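Local coordinates for putative sugar binding protein (Geobacillus stearothermophilus, PDB 6GUQ) that probably serves as a bacterial solute-binding protein for sugars, and here holds a glucose molecule in the cleft between its two lobes, at residues 32-37 with 89-94; 117-122 with 165-170. All coordinates share one frame; numbering follows the deposited sequence.

In the fold
The two contacts come in series along the chain: both segments of interaction 1 precede those of interaction 2. Their centres lie about 16 Å apart. Interaction 1 joins neighbouring parallel strands 32-36 and 90-93 in the half of the sheet belonging to one lobe. Strand 115-118 lies next to 90-93 there, and Thr-93 O probably takes a hydrogen bond from Ile-118 N. The touching residues of interaction 2 begin just after strand 115-118. They reach to the start of helix 166-179, which follows strand 154-160 in the half belonging to the other lobe. Gln-94 of interaction 1 bonds to Asp-119 of interaction 2. The sheet framework leads into the sugar cleft, where interaction 2 spans the lobes.

Interaction 1 of 2, residues 32-37 with 89-94; sequences HFVLVP and DGIITQ
His-32 and Asp-89 grip each other twice at the start of the pairing. His-32 N gives a nearly straight bond to Asp-89 OD2 at 2.6 Å. It meets the carboxylate on its anti side, 21° out of plane. Asp-89 N answers with a bond to His-32 O at 2.9 Å. The parallel ladder then runs on. Val-34 N bonds to Gly-90 O, and Ile-92 N bonds to Val-34 O at 2.8 Å. Val-36 N closes the run on Ile-92 O at 3.0 Å.

Side chains fill both faces. On one, Val-34 and Ile-91 lie side by side, with the CG1 atoms of Val-34 and Ile-91 3.4 Å apart. Val-34 CG1 sits between its backbone N and carbonyl carbon (chi1 47°), which places it against Ile-91. On the other face, Leu-35 CD1 meets Ile-92 CG2 at 3.6 Å. The Phe-33 ring turns its edge to the backbone of Gly-90, with Phe-33 CD1 3.5 Å from Gly-90 N.

Helix 73-84 packs on Val-36 and Thr-93 through His-76 and Leu-80. Helix 43-59 packs on Leu-35 through Val-48 and Ala-52. Past the strand, Gln-94 NE2 bonds to Glu-38 OE1 and Asp-119 OD1, and Gln-94 touches the bound glucose. Strand 32-36 also pairs with 62-65, and the order 62-65, 32-36, 90-93 with helices on both faces is the Rossmann-like alpha/beta core of a type I periplasmic binding protein, with its sugar site at the C-terminal strand ends.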
loop_
_atom_site.group_PDB
_atom_site.type_symbol
_atom_site.label_atom_id
_atom_site.label_comp_id
_atom_site.label_asym_id
_atom_site.label_seq_id
_atom_site.Cartn_x
_atom_site.Cartn_y
_atom_site.Cartn_z
ATOM N N HIS A 32 -17.856 19.424 0.870
ATOM C CA HIS A 32 -18.043 18.110 0.339
ATOM C C HIS A 32 -16.828 17.553 -0.347
ATOM O O HIS A 32 -16.444 18.010 -1.380
ATOM C CB HIS A 32 -19.184 18.130 -0.656
ATOM C CG HIS A 32 -19.425 16.816 -1.317
ATOM N ND1 HIS A 32 -20.127 15.802 -0.716
ATOM C CD2 HIS A 32 -19.054 16.344 -2.525
ATOM C CE1 HIS A 32 -20.173 14.760 -1.519
ATOM N NE2 HIS A 32 -19.530 15.064 -2.624
ATOM N N PHE A 33 -16.210 16.564 0.253
ATOM C CA PHE A 33 -15.070 15.892 -0.362
ATOM C C PHE A 33 -15.363 14.423 -0.644
ATOM O O PHE A 33 -16.240 13.803 -0.040
ATOM C CB PHE A 33 -13.788 15.961 0.487
ATOM C CG PHE A 33 -13.515 17.287 1.130
ATOM C CD1 PHE A 33 -13.481 18.441 0.369
ATOM C CD2 PHE A 33 -13.158 17.364 2.470
ATOM C CE1 PHE A 33 -13.194 19.671 0.946
ATOM C CE2 PHE A 33 -12.859 18.600 3.053
ATOM C CZ PHE A 33 -12.880 19.754 2.283
ATOM N N VAL A 34 -14.577 13.877 -1.567
ATOM C CA VAL A 34 -14.669 12.495 -2.003
ATOM C C VAL A 34 -13.317 11.810 -1.808
ATOM O O VAL A 34 -12.270 12.374 -2.155
ATOM C CB VAL A 34 -15.131 12.417 -3.471
ATOM C CG1 VAL A 34 -14.341 13.376 -4.294
ATOM C CG2 VAL A 34 -14.949 11.004 -4.022
ATOM N N LEU A 35 -13.342 10.599 -1.240
ATOM C CA LEU A 35 -12.150 9.768 -1.097
ATOM C C LEU A 35 -12.357 8.487 -1.902
ATOM O O LEU A 35 -13.336 7.756 -1.680
ATOM C CB LEU A 35 -11.872 9.438 0.373
ATOM C CG LEU A 35 -10.906 8.279 0.640
ATOM C CD1 LEU A 35 -9.502 8.603 0.127
ATOM C CD2 LEU A 35 -10.853 7.958 2.115
ATOM N N VAL A 36 -11.422 8.210 -2.805
ATOM C CA VAL A 36 -11.477 7.085 -3.732
ATOM C C VAL A 36 -10.422 6.059 -3.310
ATOM O O VAL A 36 -9.223 6.342 -3.419
ATOM C CB VAL A 36 -11.234 7.549 -5.173
ATOM C CG1 VAL A 36 -11.247 6.361 -6.118
ATOM C CG2 VAL A 36 -12.249 8.605 -5.566
ATOM N N PRO A 37 -10.817 4.865 -2.857
ATOM C CA PRO A 37 -9.837 3.800 -2.569
ATOM C C PRO A 37 -9.446 3.020 -3.819
ATOM O O PRO A 37 -10.080 3.117 -4.868
ATOM C CB PRO A 37 -10.589 2.892 -1.601
ATOM C CG PRO A 37 -11.997 2.993 -2.085
ATOM C CD PRO A 37 -12.177 4.468 -2.459
ATOM N N ASP A 89 -15.832 19.794 -3.632
ATOM C CA ASP A 89 -14.850 20.812 -3.264
ATOM C C ASP A 89 -13.414 20.296 -3.238
ATOM O O ASP A 89 -12.478 21.095 -3.364
ATOM C CB ASP A 89 -15.190 21.405 -1.891
ATOM C CG ASP A 89 -16.656 21.789 -1.764
ATOM O OD1 ASP A 89 -17.170 22.511 -2.652
ATOM O OD2 ASP A 89 -17.288 21.389 -0.761
ATOM N N GLY A 90 -13.213 18.996 -3.049
ATOM C CA GLY A 90 -11.875 18.430 -3.065
ATOM C C GLY A 90 -11.904 16.924 -3.234
ATOM O O GLY A 90 -12.842 16.264 -2.771
ATOM N N ILE A 91 -10.875 16.371 -3.876
ATOM C CA ILE A 91 -10.807 14.951 -4.200
ATOM C C ILE A 91 -9.535 14.371 -3.598
ATOM O O ILE A 91 -8.442 14.912 -3.810
ATOM C CB ILE A 91 -10.849 14.726 -5.720
ATOM C CG1 ILE A 91 -12.193 15.204 -6.272
ATOM C CG2 ILE A 91 -10.591 13.267 -6.054
ATOM C CD1 ILE A 91 -12.394 14.911 -7.739
ATOM N N ILE A 92 -9.682 13.278 -2.848
ATOM C CA ILE A 92 -8.571 12.546 -2.244
ATOM C C ILE A 92 -8.473 11.182 -2.921
ATOM O O ILE A 92 -9.431 10.398 -2.894
ATOM C CB ILE A 92 -8.754 12.401 -0.725
ATOM C CG1 ILE A 92 -8.928 13.780 -0.092
ATOM C CG2 ILE A 92 -7.561 11.662 -0.103
ATOM C CD1 ILE A 92 -9.225 13.738 1.392
ATOM N N THR A 93 -7.313 10.893 -3.513
ATOM C CA THR A 93 -7.131 9.680 -4.303
ATOM C C THR A 93 -5.665 9.273 -4.311
ATOM O O THR A 93 -4.770 10.097 -4.106
ATOM C CB THR A 93 -7.601 9.875 -5.754
ATOM O OG1 THR A 93 -7.435 8.650 -6.489
ATOM C CG2 THR A 93 -6.779 10.961 -6.424
ATOM N N GLN A 94 -5.438 7.987 -4.590
ATOM C CA GLN A 94 -4.121 7.499 -4.976
ATOM C C GLN A 94 -3.701 8.092 -6.313
ATOM O O GLN A 94 -4.527 8.343 -7.193
ATOM C CB GLN A 94 -4.111 5.970 -5.134
ATOM C CG GLN A 94 -3.989 5.126 -3.890
ATOM C CD GLN A 94 -4.328 3.643 -4.194
ATOM O OE1 GLN A 94 -5.388 3.346 -4.758
ATOM N NE2 GLN A 94 -3.423 2.729 -3.848
#

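Interaction 2 of 2, residues 117-122 with 165-170; sequences TIDTDA and AAHQQL. With BGC (beta-D-glucopyranose), chain B.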
loop_
_atom_site.group_PDB
_atom_site.type_symbol
_atom_site.label_atom_id
_atom_site.label_comp_id
_atom_site.label_asym_id
_atom_site.label_seq_id
_atom_site.Cartn_x
_atom_site.Cartn_y
_atom_site.Cartn_z
ATOM N N THR A 117 -3.247 13.659 -2.871
ATOM C CA THR A 117 -2.922 12.251 -3.030
ATOM C C THR A 117 -2.793 11.571 -1.669
ATOM O O THR A 117 -2.358 12.184 -0.684
ATOM C CB THR A 117 -1.630 12.044 -3.831
ATOM O OG1 THR A 117 -0.561 12.804 -3.268
ATOM C CG2 THR A 117 -1.819 12.421 -5.282
ATOM N N ILE A 118 -3.183 10.289 -1.624
ATOM C CA ILE A 118 -3.151 9.484 -0.409
ATOM C C ILE A 118 -2.566 8.120 -0.756
ATOM O O ILE A 118 -2.855 7.567 -1.824
ATOM C CB ILE A 118 -4.558 9.360 0.226
ATOM C CG1 ILE A 118 -4.480 8.749 1.620
ATOM C CG2 ILE A 118 -5.507 8.519 -0.623
ATOM C CD1 ILE A 118 -5.791 8.897 2.402
ATOM N N ASP A 119 -1.683 7.612 0.123
ATOM C CA ASP A 119 -1.180 6.230 0.089
ATOM C C ASP A 119 -0.177 5.996 -1.042
ATOM O O ASP A 119 0.862 5.348 -0.846
ATOM C CB ASP A 119 -2.371 5.259 0.009
ATOM C CG ASP A 119 -1.960 3.809 -0.237
ATOM O OD1 ASP A 119 -1.790 3.433 -1.420
ATOM O OD2 ASP A 119 -1.828 3.044 0.747
ATOM N N THR A 120 -0.468 6.531 -2.224
ATOM C CA THR A 120 0.411 6.443 -3.386
ATOM C C THR A 120 0.465 7.816 -4.040
ATOM O O THR A 120 -0.579 8.351 -4.430
ATOM C CB THR A 120 -0.101 5.393 -4.383
ATOM O OG1 THR A 120 -0.337 4.155 -3.699
ATOM C CG2 THR A 120 0.897 5.179 -5.508
ATOM N N ASP A 121 1.668 8.384 -4.158
ATOM C CA ASP A 121 1.827 9.746 -4.655
ATOM C C ASP A 121 2.032 9.754 -6.170
ATOM O O ASP A 121 2.442 8.752 -6.778
ATOM C CB ASP A 121 3.008 10.448 -3.961
ATOM C CG ASP A 121 3.004 11.996 -4.157
ATOM O OD1 ASP A 121 1.939 12.569 -4.516
ATOM O OD2 ASP A 121 4.069 12.638 -3.942
ATOM N N ALA A 122 1.706 10.914 -6.777
ATOM C CA ALA A 122 2.054 11.279 -8.156
ATOM C C ALA A 122 2.815 12.602 -8.094
ATOM O O ALA A 122 2.267 13.672 -8.419
ATOM C CB ALA A 122 0.816 11.388 -9.048
ATOM N N ALA A 165 1.356 -0.307 -10.628
ATOM C CA ALA A 165 1.068 0.604 -9.535
ATOM C C ALA A 165 2.367 1.213 -9.013
ATOM O O ALA A 165 3.388 0.526 -8.871
ATOM C CB ALA A 165 0.315 -0.130 -8.420
ATOM N N ALA A 166 2.322 2.523 -8.736
ATOM C CA ALA A 166 3.545 3.278 -8.481
ATOM C C ALA A 166 4.126 2.961 -7.109
ATOM O O ALA A 166 5.352 2.927 -6.940
ATOM C CB ALA A 166 3.269 4.778 -8.613
ATOM N N HIS A 167 3.262 2.746 -6.113
ATOM C CA HIS A 167 3.754 2.403 -4.784
ATOM C C HIS A 167 4.337 1.002 -4.764
ATOM O O HIS A 167 5.348 0.765 -4.088
ATOM C CB HIS A 167 2.649 2.566 -3.719
ATOM C CG HIS A 167 1.394 1.769 -3.967
ATOM N ND1 HIS A 167 0.936 1.432 -5.228
ATOM C CD2 HIS A 167 0.464 1.300 -3.096
ATOM C CE1 HIS A 167 -0.204 0.768 -5.116
ATOM N NE2 HIS A 167 -0.517 0.688 -3.835
ATOM N N GLN A 168 3.736 0.084 -5.527
ATOM C CA GLN A 168 4.246 -1.278 -5.606
ATOM C C GLN A 168 5.641 -1.299 -6.214
ATOM O O GLN A 168 6.552 -1.945 -5.683
ATOM C CB GLN A 168 3.280 -2.141 -6.421
ATOM C CG GLN A 168 1.913 -2.262 -5.817
ATOM C CD GLN A 168 1.974 -2.794 -4.402
ATOM O OE1 GLN A 168 2.150 -3.997 -4.180
ATOM N NE2 GLN A 168 1.829 -1.902 -3.434
ATOM N N GLN A 169 5.829 -0.594 -7.334
ATOM C CA GLN A 169 7.154 -0.505 -7.938
ATOM C C GLN A 169 8.178 0.033 -6.956
ATOM O O GLN A 169 9.291 -0.496 -6.871
ATOM C CB GLN A 169 7.121 0.386 -9.175
ATOM C CG GLN A 169 6.367 -0.200 -10.343
ATOM C CD GLN A 169 6.023 0.864 -11.366
ATOM O OE1 GLN A 169 5.403 1.869 -11.036
ATOM N NE2 GLN A 169 6.421 0.646 -12.610
ATOM N N LEU A 170 7.817 1.094 -6.208
ATOM C CA LEU A 170 8.751 1.697 -5.259
ATOM C C LEU A 170 9.098 0.721 -4.134
ATOM O O LEU A 170 10.271 0.598 -3.758
ATOM C CB LEU A 170 8.177 3.015 -4.697
ATOM C CG LEU A 170 8.097 4.194 -5.696
ATOM C CD1 LEU A 170 7.316 5.404 -5.182
ATOM C CD2 LEU A 170 9.490 4.661 -6.137
HETATM C C2 BGC B . -1.284 -0.525 -0.004
HETATM C C3 BGC B . -2.539 -0.167 -0.722
HETATM C C4 BGC B . -3.092 -1.391 -1.383
HETATM C C5 BGC B . -3.396 -2.474 -0.373
HETATM C C6 BGC B . -3.840 -3.687 -1.136
HETATM C C1 BGC B . -1.479 -1.667 0.979
HETATM O O1 BGC B . -0.256 -2.120 1.366
HETATM O O2 BGC B . -0.728 0.577 0.743
HETATM O O3 BGC B . -2.203 0.713 -1.816
HETATM O O4 BGC B . -4.310 -1.128 -2.078
HETATM O O5 BGC B . -2.197 -2.827 0.382
HETATM O O6 BGC B . -4.326 -4.623 -0.222
#
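Thr-120 lies over one face of the His-167 imidazole. Its hydroxyl is nearest, with Thr-120 OG1 3.0 Å from His-167 CG and offset toward the rim of the ring. Thr-120 CB adds a CH-pi contact, 4.2 Å from the centroid of the His-167 ring. The methyl CG2 of Thr-120 reaches the helix start, 3.9 Å from Ala-166 CB. Gln-168 NE2 sits over the opposite face, so the ring is clamped between two side chains.

His-167 CG lies between the backbone N and the carbonyl carbon (chi1 57°), which swings the ring into the cleft, and chi2 -30° turns its NE2 edge to the sugar. His-167 NE2 donates to glucose O3 at 2.6 Å. The same O3 donates to Asp-119 OD1 at 2.8 Å. Asp-119 OD2 takes a bond from glucose O2 at 2.7 Å. Asp-119 OD1 also accepts from Thr-120 OG1, at 2.8 Å, so the threonine also helps fix the carboxylate. An alanine in place of His-167 removes the NE2 donor and the ring, which would probably leave glucose O3 less firmly held and the Thr-120 hydroxyl without the face it lies on.

The sugar is held further by Asp-247, Arg-171 and Asn-42. Asn-135, from helix 135-149, also touches His-167, while Met-272 of helix 269-284 touches Asp-119. The contact thus bridges the cleft, from the turn after strand 115-118 to the first turn of helix 166-179.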